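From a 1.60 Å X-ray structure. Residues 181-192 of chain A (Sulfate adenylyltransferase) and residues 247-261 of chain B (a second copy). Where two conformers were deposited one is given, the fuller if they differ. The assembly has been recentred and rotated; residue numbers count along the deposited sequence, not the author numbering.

Chain A, residues 181-192: VEIRHEIQERGW
Chain B (247-261) IRTMAELYFPPNTVM

Helix 181-190 of chain A packs beside the chain B helix that runs through 247-253, axes 9.6 Å apart at closest and 31° from parallel. CA atoms pair His185(A) with Arg248(B) at 7.9 Å, Glu189(A) with Glu252(B) at 5.7 Å and Arg190(A) with Asn258(B) at 4.1 Å.

Glu182(A) (chi1 t, chi2 p) forms a salt bridge, OE1 to Arg248(B) NH1, 3.3 Å. The oxygen lies over the guanidinium face, so charge alone acts. The CA-to-CB bond of His185(A) points toward chain B (chi1 m, chi2 150°). Arg248(B) (chi1 m, chi2 t) lays CD over the His185(A) ring face, 3.6 Å from the centroid, a CH-pi contact. Water 1 donates to His185(A) O (2.8 Å) and Glu252(B) OE2 (2.6 Å), bridging the helices.

Glu189(A) (chi1 t, chi2 m) is the centre of the contact, with 120 Å² covered. Its O accepts from Asn258(B) N at 2.8 Å. Its OE2 accepts from Thr259(B) N at 2.9 Å and, weakly, from Val260(B) N at 3.0 Å. These bonds tie the helix end to the loop and the strand start at 260.

Gly191(A) ends the helix in a Schellman motif, phi/psi 86/8; its N bonds Gln188(A) O at 3.2 Å. Its CA lies 4.1 Å from Pro257(B) CB. An ideal CB on Gly191(A) would lie 2.8 Å from Pro257(B) CB, a clash.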

ATOM      1  N   VAL A 181       1.304   4.801  -9.739  1.00  9.79           N
ATOM      2  CA  VAL A 181       2.106   3.707 -10.265  1.00 11.58           C
ATOM      3  C   VAL A 181       1.447   2.348  -9.898  1.00 11.12           C
ATOM      4  O   VAL A 181       1.259   1.474 -10.775  1.00 11.82           O
ATOM      5  CB  VAL A 181       3.570   3.782  -9.733  1.00 12.50           C
ATOM      6  CG1 VAL A 181       4.345   2.500 -10.071  1.00 13.45           C
ATOM      7  CG2 VAL A 181       4.274   5.080 -10.266  1.00 13.64           C
ATOM      8  N   GLU A 182       1.067   2.202  -8.635  1.00 10.83           N
ATOM      9  CA  GLU A 182       0.534   0.894  -8.184  1.00 12.08           C
ATOM     10  C   GLU A 182      -0.904   0.690  -8.679  1.00 12.07           C
ATOM     11  O   GLU A 182      -1.267  -0.465  -8.997  1.00 13.71           O
ATOM     12  CB  GLU A 182       0.592   0.796  -6.663  1.00 15.53           C
ATOM     13  CG  GLU A 182       0.139  -0.589  -6.068  1.00 17.20           C
ATOM     14  CD  GLU A 182       0.861  -1.844  -6.645  1.00 21.01           C
ATOM     15  OE1 GLU A 182       1.963  -1.751  -7.247  1.00 21.53           O
ATOM     16  OE2 GLU A 182       0.321  -2.967  -6.441  1.00 24.11           O
ATOM     17  N   ILE A 183      -1.687   1.764  -8.755  1.00 10.57           N
ATOM     18  CA  ILE A 183      -3.072   1.622  -9.317  1.00 10.92           C
ATOM     19  C   ILE A 183      -2.969   1.154 -10.778  1.00 11.15           C
ATOM     20  O   ILE A 183      -3.683   0.191 -11.191  1.00 12.10           O
ATOM     21  CB  ILE A 183      -3.829   2.921  -9.183  1.00 10.54           C
ATOM     22  CG1 ILE A 183      -4.159   3.143  -7.706  1.00  9.98           C
ATOM     23  CG2 ILE A 183      -5.087   2.895  -9.993  1.00 10.02           C
ATOM     24  CD1 ILE A 183      -4.826   4.521  -7.378  1.00 10.11           C
ATOM     25  N   ARG A 184      -2.062   1.778 -11.573  1.00 10.84           N
ATOM     26  CA  ARG A 184      -1.839   1.335 -12.974  1.00 13.27           C
ATOM     27  C   ARG A 184      -1.425  -0.158 -13.058  1.00 15.74           C
ATOM     28  O   ARG A 184      -1.951  -0.905 -13.902  1.00 16.54           O
ATOM     29  CB  ARG A 184      -0.792   2.297 -13.658  1.00 14.55           C
ATOM     30  CG  ARG A 184      -0.497   2.178 -15.158  1.00 19.87           C
ATOM     31  CD  ARG A 184       0.303   3.466 -15.559  1.00 18.34           C
ATOM     32  NE  ARG A 184      -0.568   4.606 -15.959  1.00 16.43           N
ATOM     33  CZ  ARG A 184      -1.031   4.764 -17.201  1.00 16.65           C
ATOM     34  NH1 ARG A 184      -0.763   3.846 -18.163  1.00 18.47           N
ATOM     35  NH2 ARG A 184      -1.824   5.783 -17.502  1.00 16.99           N
ATOM     36  N   HIS A 185      -0.525  -0.611 -12.176  1.00 15.55           N
ATOM     37  CA  HIS A 185      -0.093  -2.025 -12.170  1.00 17.03           C
ATOM     38  C   HIS A 185      -1.270  -2.948 -11.897  1.00 16.29           C
ATOM     39  O   HIS A 185      -1.431  -3.951 -12.606  1.00 17.07           O
ATOM     40  CB  HIS A 185       0.951  -2.244 -11.071  1.00 20.22           C
ATOM     41  CG  HIS A 185       2.304  -1.699 -11.403  1.00 22.26           C
ATOM     42  ND1 HIS A 185       3.176  -1.231 -10.434  1.00 27.70           N
ATOM     43  CD2 HIS A 185       2.922  -1.501 -12.586  1.00 27.07           C
ATOM     44  CE1 HIS A 185       4.281  -0.803 -11.014  1.00 25.02           C
ATOM     45  NE2 HIS A 185       4.164  -0.971 -12.313  1.00 27.05           N
ATOM     46  N   GLU A 186      -2.053  -2.602 -10.866  1.00 15.77           N
ATOM     47  CA  GLU A 186      -3.215  -3.409 -10.471  0.70 16.99           C
ATOM     48  C   GLU A 186      -4.318  -3.459 -11.536  1.00 16.61           C
ATOM     49  O   GLU A 186      -4.887  -4.533 -11.766  1.00 16.50           O
ATOM     50  CB  GLU A 186      -3.779  -2.947  -9.137  0.70 18.39           C
ATOM     51  CG  GLU A 186      -5.051  -3.672  -8.706  0.70 23.83           C
ATOM     52  CD  GLU A 186      -5.285  -3.645  -7.200  0.70 27.70           C
ATOM     53  OE1 GLU A 186      -6.190  -4.388  -6.764  0.70 22.02           O
ATOM     54  OE2 GLU A 186      -4.569  -2.894  -6.459  0.70 27.84           O
ATOM     55  N   ILE A 187      -4.621  -2.328 -12.181  1.00 15.21           N
ATOM     56  CA  ILE A 187      -5.586  -2.338 -13.322  1.00 15.13           C
ATOM     57  C   ILE A 187      -5.086  -3.313 -14.381  1.00 18.64           C
ATOM     58  O   ILE A 187      -5.852  -4.125 -14.955  1.00 18.61           O
ATOM     59  CB  ILE A 187      -5.763  -0.927 -13.931  1.00 14.49           C
ATOM     60  CG1 ILE A 187      -6.586  -0.064 -12.962  1.00 12.29           C
ATOM     61  CG2 ILE A 187      -6.426  -1.020 -15.320  1.00 16.24           C
ATOM     62  CD1 ILE A 187      -6.595   1.446 -13.295  1.00 11.62           C
ATOM     63  N   GLN A 188      -3.779  -3.272 -14.615  1.00 20.08           N
ATOM     64  CA  GLN A 188      -3.177  -4.039 -15.688  1.00 24.94           C
ATOM     65  C   GLN A 188      -3.371  -5.493 -15.447  1.00 25.36           C
ATOM     66  O   GLN A 188      -3.828  -6.259 -16.335  1.00 27.52           O
ATOM     67  CB  GLN A 188      -1.682  -3.760 -15.726  1.00 28.53           C
ATOM     68  CG  GLN A 188      -1.346  -2.764 -16.722  1.00 35.68           C
ATOM     69  CD  GLN A 188      -0.851  -3.400 -17.981  1.00 40.62           C
ATOM     70  OE1 GLN A 188      -1.318  -4.480 -18.372  1.00 40.68           O
ATOM     71  NE2 GLN A 188       0.109  -2.745 -18.628  1.00 38.76           N
ATOM     72  N   GLU A 189      -3.052  -5.903 -14.241  1.00 24.39           N
ATOM     73  CA  GLU A 189      -3.041  -7.305 -13.998  0.70 26.07           C
ATOM     74  C   GLU A 189      -4.453  -7.870 -13.884  1.00 25.73           C
ATOM     75  O   GLU A 189      -4.693  -8.993 -14.355  1.00 26.46           O
ATOM     76  CB  GLU A 189      -2.177  -7.651 -12.790  0.70 25.58           C
ATOM     77  CG  GLU A 189      -1.732  -9.119 -12.806  0.70 22.63           C
ATOM     78  CD  GLU A 189      -2.903 -10.028 -12.490  0.70 20.11           C
ATOM     79  OE1 GLU A 189      -3.751  -9.538 -11.689  0.70 21.22           O
ATOM     80  OE2 GLU A 189      -3.030 -11.155 -13.038  0.70 18.02           O
ATOM     81  N   ARG A 190      -5.379  -7.071 -13.334  1.00 19.42           N
ATOM     82  CA  ARG A 190      -6.773  -7.523 -13.148  1.00 19.05           C
ATOM     83  C   ARG A 190      -7.463  -7.690 -14.509  1.00 17.98           C
ATOM     84  O   ARG A 190      -8.573  -8.250 -14.615  1.00 17.49           O
ATOM     85  CB  ARG A 190      -7.523  -6.525 -12.265  1.00 19.03           C
ATOM     86  CG  ARG A 190      -7.222  -6.601 -10.751  1.00 23.89           C
ATOM     87  CD  ARG A 190      -8.332  -5.830 -10.155  1.00 25.59           C
ATOM     88  NE  ARG A 190      -8.247  -5.457  -8.766  1.00 32.35           N
ATOM     89  CZ  ARG A 190      -9.311  -5.421  -7.996  1.00 26.22           C
ATOM     90  NH1 ARG A 190     -10.518  -5.821  -8.474  1.00 21.75           N
ATOM     91  NH2 ARG A 190      -9.172  -5.083  -6.736  1.00 30.76           N
ATOM     92  N   GLY A 191      -6.810  -7.211 -15.557  1.00 17.45           N
ATOM     93  CA  GLY A 191      -7.297  -7.376 -16.948  1.00 17.30           C
ATOM     94  C   GLY A 191      -8.288  -6.346 -17.471  1.00 16.92           C
ATOM     95  O   GLY A 191      -8.880  -6.526 -18.553  1.00 17.76           O
ATOM     96  N   TRP A 192      -8.513  -5.283 -16.694  1.00 16.64           N
ATOM     97  CA  TRP A 192      -9.503  -4.262 -17.060  1.00 16.51           C
ATOM     98  C   TRP A 192      -9.017  -3.418 -18.244  1.00 17.44           C
ATOM     99  O   TRP A 192      -7.856  -2.929 -18.215  1.00 17.64           O
ATOM    100  CB  TRP A 192      -9.760  -3.335 -15.872  1.00 15.44           C
ATOM    101  CG  TRP A 192     -10.412  -3.998 -14.691  1.00 14.61           C
ATOM    102  CD1 TRP A 192     -10.898  -5.297 -14.591  1.00 15.03           C
ATOM    103  CD2 TRP A 192     -10.674  -3.370 -13.444  1.00 14.15           C
ATOM    104  NE1 TRP A 192     -11.425  -5.498 -13.325  1.00 13.91           N
ATOM    105  CE2 TRP A 192     -11.327  -4.326 -12.613  1.00 13.72           C
ATOM    106  CE3 TRP A 192     -10.411  -2.074 -12.932  1.00 13.24           C
ATOM    107  CZ2 TRP A 192     -11.729  -4.026 -11.287  1.00 12.99           C
ATOM    108  CZ3 TRP A 192     -10.826  -1.778 -11.597  1.00 12.73           C
ATOM    109  CH2 TRP A 192     -11.470  -2.740 -10.813  1.00 13.02           C
TER
ATOM    110  N   ILE B 247       9.103  -9.305 -12.002  1.00 13.43           N
ATOM    111  CA  ILE B 247       7.998 -10.180 -11.591  1.00 14.33           C
ATOM    112  C   ILE B 247       6.671  -9.674 -12.200  1.00 13.90           C
ATOM    113  O   ILE B 247       5.892 -10.473 -12.724  1.00 13.88           O
ATOM    114  CB  ILE B 247       7.921 -10.371 -10.070  1.00 14.96           C
ATOM    115  CG1 ILE B 247       9.170 -11.172  -9.614  1.00 16.40           C
ATOM    116  CG2 ILE B 247       6.587 -11.077  -9.684  1.00 15.34           C
ATOM    117  CD1 ILE B 247       9.328 -11.367  -8.112  1.00 17.67           C
ATOM    118  N   ARG B 248       6.464  -8.351 -12.178  1.00 14.84           N
ATOM    119  CA  ARG B 248       5.231  -7.789 -12.809  1.00 16.22           C
ATOM    120  C   ARG B 248       5.137  -8.026 -14.312  1.00 17.17           C
ATOM    121  O   ARG B 248       4.045  -8.233 -14.826  1.00 18.93           O
ATOM    122  CB  ARG B 248       5.077  -6.300 -12.503  1.00 17.83           C
ATOM    123  CG  ARG B 248       4.837  -6.023 -11.047  1.00 22.85           C
ATOM    124  CD  ARG B 248       4.431  -4.578 -10.883  1.00 29.05           C
ATOM    125  NE  ARG B 248       4.970  -4.020  -9.653  1.00 38.20           N
ATOM    126  CZ  ARG B 248       4.332  -4.041  -8.493  1.00 38.74           C
ATOM    127  NH1 ARG B 248       3.130  -4.594  -8.419  1.00 45.99           N
ATOM    128  NH2 ARG B 248       4.887  -3.495  -7.413  1.00 40.69           N
ATOM    129  N   THR B 249       6.273  -8.019 -15.025  1.00 16.81           N
ATOM    130  CA  THR B 249       6.290  -8.246 -16.466  1.00 17.97           C
ATOM    131  C   THR B 249       5.855  -9.690 -16.751  1.00 18.54           C
ATOM    132  O   THR B 249       5.105  -9.936 -17.697  1.00 19.85           O
ATOM    133  CB  THR B 249       7.689  -7.952 -17.062  1.00 18.99           C
ATOM    134  OG1 THR B 249       7.970  -6.560 -16.848  1.00 21.94           O
ATOM    135  CG2 THR B 249       7.766  -8.228 -18.593  1.00 20.09           C
ATOM    136  N   MET B 250       6.381 -10.637 -15.967  1.00 16.89           N
ATOM    137  CA  MET B 250       5.997 -12.040 -16.079  1.00 16.36           C
ATOM    138  C   MET B 250       4.472 -12.155 -15.852  1.00 17.73           C
ATOM    139  O   MET B 250       3.782 -12.809 -16.636  1.00 18.11           O
ATOM    140  CB  MET B 250       6.762 -12.871 -15.041  1.00 16.55           C
ATOM    141  CG  MET B 250       6.240 -14.350 -14.933  1.00 15.10           C
ATOM    142  SD  MET B 250       6.671 -15.115 -13.401  1.00 17.93           S
ATOM    143  CE  MET B 250       5.617 -14.150 -12.302  1.00 16.50           C
ATOM    144  N   ALA B 251       3.991 -11.515 -14.796  1.00 17.07           N
ATOM    145  CA  ALA B 251       2.578 -11.572 -14.373  1.00 18.81           C
ATOM    146  C   ALA B 251       1.701 -11.039 -15.509  1.00 22.27           C
ATOM    147  O   ALA B 251       0.684 -11.679 -15.869  1.00 23.45           O
ATOM    148  CB  ALA B 251       2.365 -10.779 -13.057  1.00 17.66           C
ATOM    149  N   GLU B 252       2.105  -9.906 -16.103  1.00 21.44           N
ATOM    150  CA  GLU B 252       1.286  -9.239 -17.134  1.00 24.65           C
ATOM    151  C   GLU B 252       1.256  -9.947 -18.497  1.00 23.96           C
ATOM    152  O   GLU B 252       0.245  -9.934 -19.185  1.00 28.01           O
ATOM    153  CB  GLU B 252       1.701  -7.765 -17.315  1.00 28.44           C
ATOM    154  CG  GLU B 252       1.414  -6.837 -16.104  1.00 34.19           C
ATOM    155  CD  GLU B 252       2.141  -5.457 -16.181  1.00 41.67           C
ATOM    156  OE1 GLU B 252       2.853  -5.193 -17.183  1.00 45.05           O
ATOM    157  OE2 GLU B 252       2.008  -4.636 -15.232  1.00 41.99           O
ATOM    158  N   LEU B 253       2.346 -10.592 -18.878  1.00 21.12           N
ATOM    159  CA  LEU B 253       2.471 -11.174 -20.193  1.00 22.48           C
ATOM    160  C   LEU B 253       2.295 -12.675 -20.248  1.00 23.11           C
ATOM    161  O   LEU B 253       1.998 -13.213 -21.312  1.00 26.59           O
ATOM    162  CB  LEU B 253       3.840 -10.803 -20.776  1.00 23.20           C
ATOM    163  CG  LEU B 253       4.044  -9.300 -21.012  1.00 25.62           C
ATOM    164  CD1 LEU B 253       5.435  -9.088 -21.565  1.00 24.28           C
ATOM    165  CD2 LEU B 253       2.958  -8.775 -22.010  1.00 24.87           C
ATOM    166  N   TYR B 254       2.543 -13.372 -19.140  1.00 20.55           N
ATOM    167  CA  TYR B 254       2.574 -14.841 -19.184  1.00 19.85           C
ATOM    168  C   TYR B 254       1.541 -15.556 -18.314  1.00 18.62           C
ATOM    169  O   TYR B 254       1.407 -16.786 -18.368  1.00 19.47           O
ATOM    170  CB  TYR B 254       3.989 -15.371 -18.905  1.00 19.34           C
ATOM    171  CG  TYR B 254       4.943 -15.062 -20.030  1.00 20.29           C
ATOM    172  CD1 TYR B 254       5.034 -15.909 -21.125  1.00 21.67           C
ATOM    173  CD2 TYR B 254       5.709 -13.880 -20.018  1.00 20.74           C
ATOM    174  CE1 TYR B 254       5.905 -15.627 -22.184  1.00 23.30           C
ATOM    175  CE2 TYR B 254       6.580 -13.564 -21.100  1.00 20.61           C
ATOM    176  CZ  TYR B 254       6.664 -14.454 -22.159  1.00 22.67           C
ATOM    177  OH  TYR B 254       7.486 -14.216 -23.229  1.00 23.40           O
ATOM    178  N   PHE B 255       0.742 -14.785 -17.579  1.00 16.55           N
ATOM    179  CA  PHE B 255      -0.378 -15.332 -16.826  1.00 16.38           C
ATOM    180  C   PHE B 255      -1.685 -14.770 -17.351  1.00 15.71           C
ATOM    181  O   PHE B 255      -1.718 -13.626 -17.830  1.00 17.32           O
ATOM    182  CB  PHE B 255      -0.234 -14.983 -15.357  1.00 14.74           C
ATOM    183  CG  PHE B 255       0.769 -15.858 -14.625  1.00 14.69           C
ATOM    184  CD1 PHE B 255       2.159 -15.637 -14.748  1.00 14.84           C
ATOM    185  CD2 PHE B 255       0.325 -16.920 -13.834  1.00 14.35           C
ATOM    186  CE1 PHE B 255       3.090 -16.449 -14.037  1.00 14.72           C
ATOM    187  CE2 PHE B 255       1.226 -17.738 -13.115  1.00 14.77           C
ATOM    188  CZ  PHE B 255       2.636 -17.509 -13.224  1.00 14.37           C
ATOM    189  N   PRO B 256      -2.779 -15.532 -17.266  1.00 16.13           N
ATOM    190  CA  PRO B 256      -4.049 -14.987 -17.696  1.00 16.15           C
ATOM    191  C   PRO B 256      -4.490 -13.761 -16.872  1.00 15.18           C
ATOM    192  O   PRO B 256      -4.026 -13.535 -15.747  1.00 13.64           O
ATOM    193  CB  PRO B 256      -5.071 -16.135 -17.394  1.00 17.14           C
ATOM    194  CG  PRO B 256      -4.294 -17.337 -17.315  1.00 18.30           C
ATOM    195  CD  PRO B 256      -2.944 -16.900 -16.719  1.00 17.63           C
ATOM    196  N   PRO B 257      -5.448 -13.012 -17.408  1.00 15.87           N
ATOM    197  CA  PRO B 257      -6.007 -11.875 -16.673  1.00 15.98           C
ATOM    198  C   PRO B 257      -6.512 -12.234 -15.275  1.00 15.27           C
ATOM    199  O   PRO B 257      -7.197 -13.263 -15.091  1.00 14.89           O
ATOM    200  CB  PRO B 257      -7.221 -11.460 -17.523  1.00 17.53           C
ATOM    201  CG  PRO B 257      -7.047 -12.140 -18.859  1.00 19.40           C
ATOM    202  CD  PRO B 257      -6.252 -13.360 -18.605  1.00 17.79           C
ATOM    203  N   ASN B 258      -6.237 -11.374 -14.303  1.00 14.04           N
ATOM    204  CA  ASN B 258      -6.723 -11.567 -12.933  1.00 13.00           C
ATOM    205  C   ASN B 258      -6.295 -12.908 -12.276  1.00 13.55           C
ATOM    206  O   ASN B 258      -7.126 -13.642 -11.712  1.00 12.87           O
ATOM    207  CB  ASN B 258      -8.259 -11.371 -12.813  1.00 13.35           C
ATOM    208  CG  ASN B 258      -8.713 -11.299 -11.378  1.00 13.45           C
ATOM    209  OD1 ASN B 258      -7.977 -10.804 -10.493  1.00 13.46           O
ATOM    210  ND2 ASN B 258      -9.930 -11.808 -11.106  1.00 12.88           N
ATOM    211  N   THR B 259      -5.017 -13.234 -12.409  1.00 12.67           N
ATOM    212  CA  THR B 259      -4.487 -14.446 -11.756  1.00 14.01           C
ATOM    213  C   THR B 259      -3.291 -14.270 -10.856  1.00 13.56           C
ATOM    214  O   THR B 259      -2.926 -15.225 -10.166  1.00 13.25           O
ATOM    215  CB  THR B 259      -4.189 -15.593 -12.762  1.00 13.92           C
ATOM    216  OG1 THR B 259      -3.173 -15.184 -13.663  1.00 15.68           O
ATOM    217  CG2 THR B 259      -5.451 -16.017 -13.525  1.00 15.35           C
ATOM    218  N   VAL B 260      -2.693 -13.067 -10.787  1.00 13.50           N
ATOM    219  CA  VAL B 260      -1.490 -12.898  -9.980  1.00 13.03           C
ATOM    220  C   VAL B 260      -1.571 -11.622  -9.144  1.00 13.78           C
ATOM    221  O   VAL B 260      -1.957 -10.594  -9.672  1.00 16.57           O
ATOM    222  CB  VAL B 260      -0.234 -12.792 -10.895  1.00 13.53           C
ATOM    223  CG1 VAL B 260       1.032 -12.679 -10.071  1.00 13.86           C
ATOM    224  CG2 VAL B 260      -0.137 -14.022 -11.784  1.00 13.00           C
ATOM    225  N   MET B 261      -1.196 -11.727  -7.869  1.00 13.24           N
ATOM    226  CA  MET B 261      -1.029 -10.563  -6.982  1.00 14.76           C
ATOM    227  C   MET B 261       0.448 -10.505  -6.583  1.00 15.51           C
ATOM    228  O   MET B 261       0.973 -11.490  -6.052  1.00 17.69           O
ATOM    229  CB  MET B 261      -1.842 -10.781  -5.712  1.00 17.45           C
ATOM    230  CG  MET B 261      -3.258 -10.398  -5.878  1.00 19.55           C
ATOM    231  SD  MET B 261      -4.198 -10.723  -4.372  1.00 23.88           S
ATOM    232  CE  MET B 261      -3.106  -9.819  -3.284  1.00 12.38           C
TER
HETATM  233  O   HOH W   1       0.987  -5.394 -12.980  1.00 31.91           O
HETATM  234  O   HOH W   2      -2.034 -11.525 -15.536  1.00 12.36           O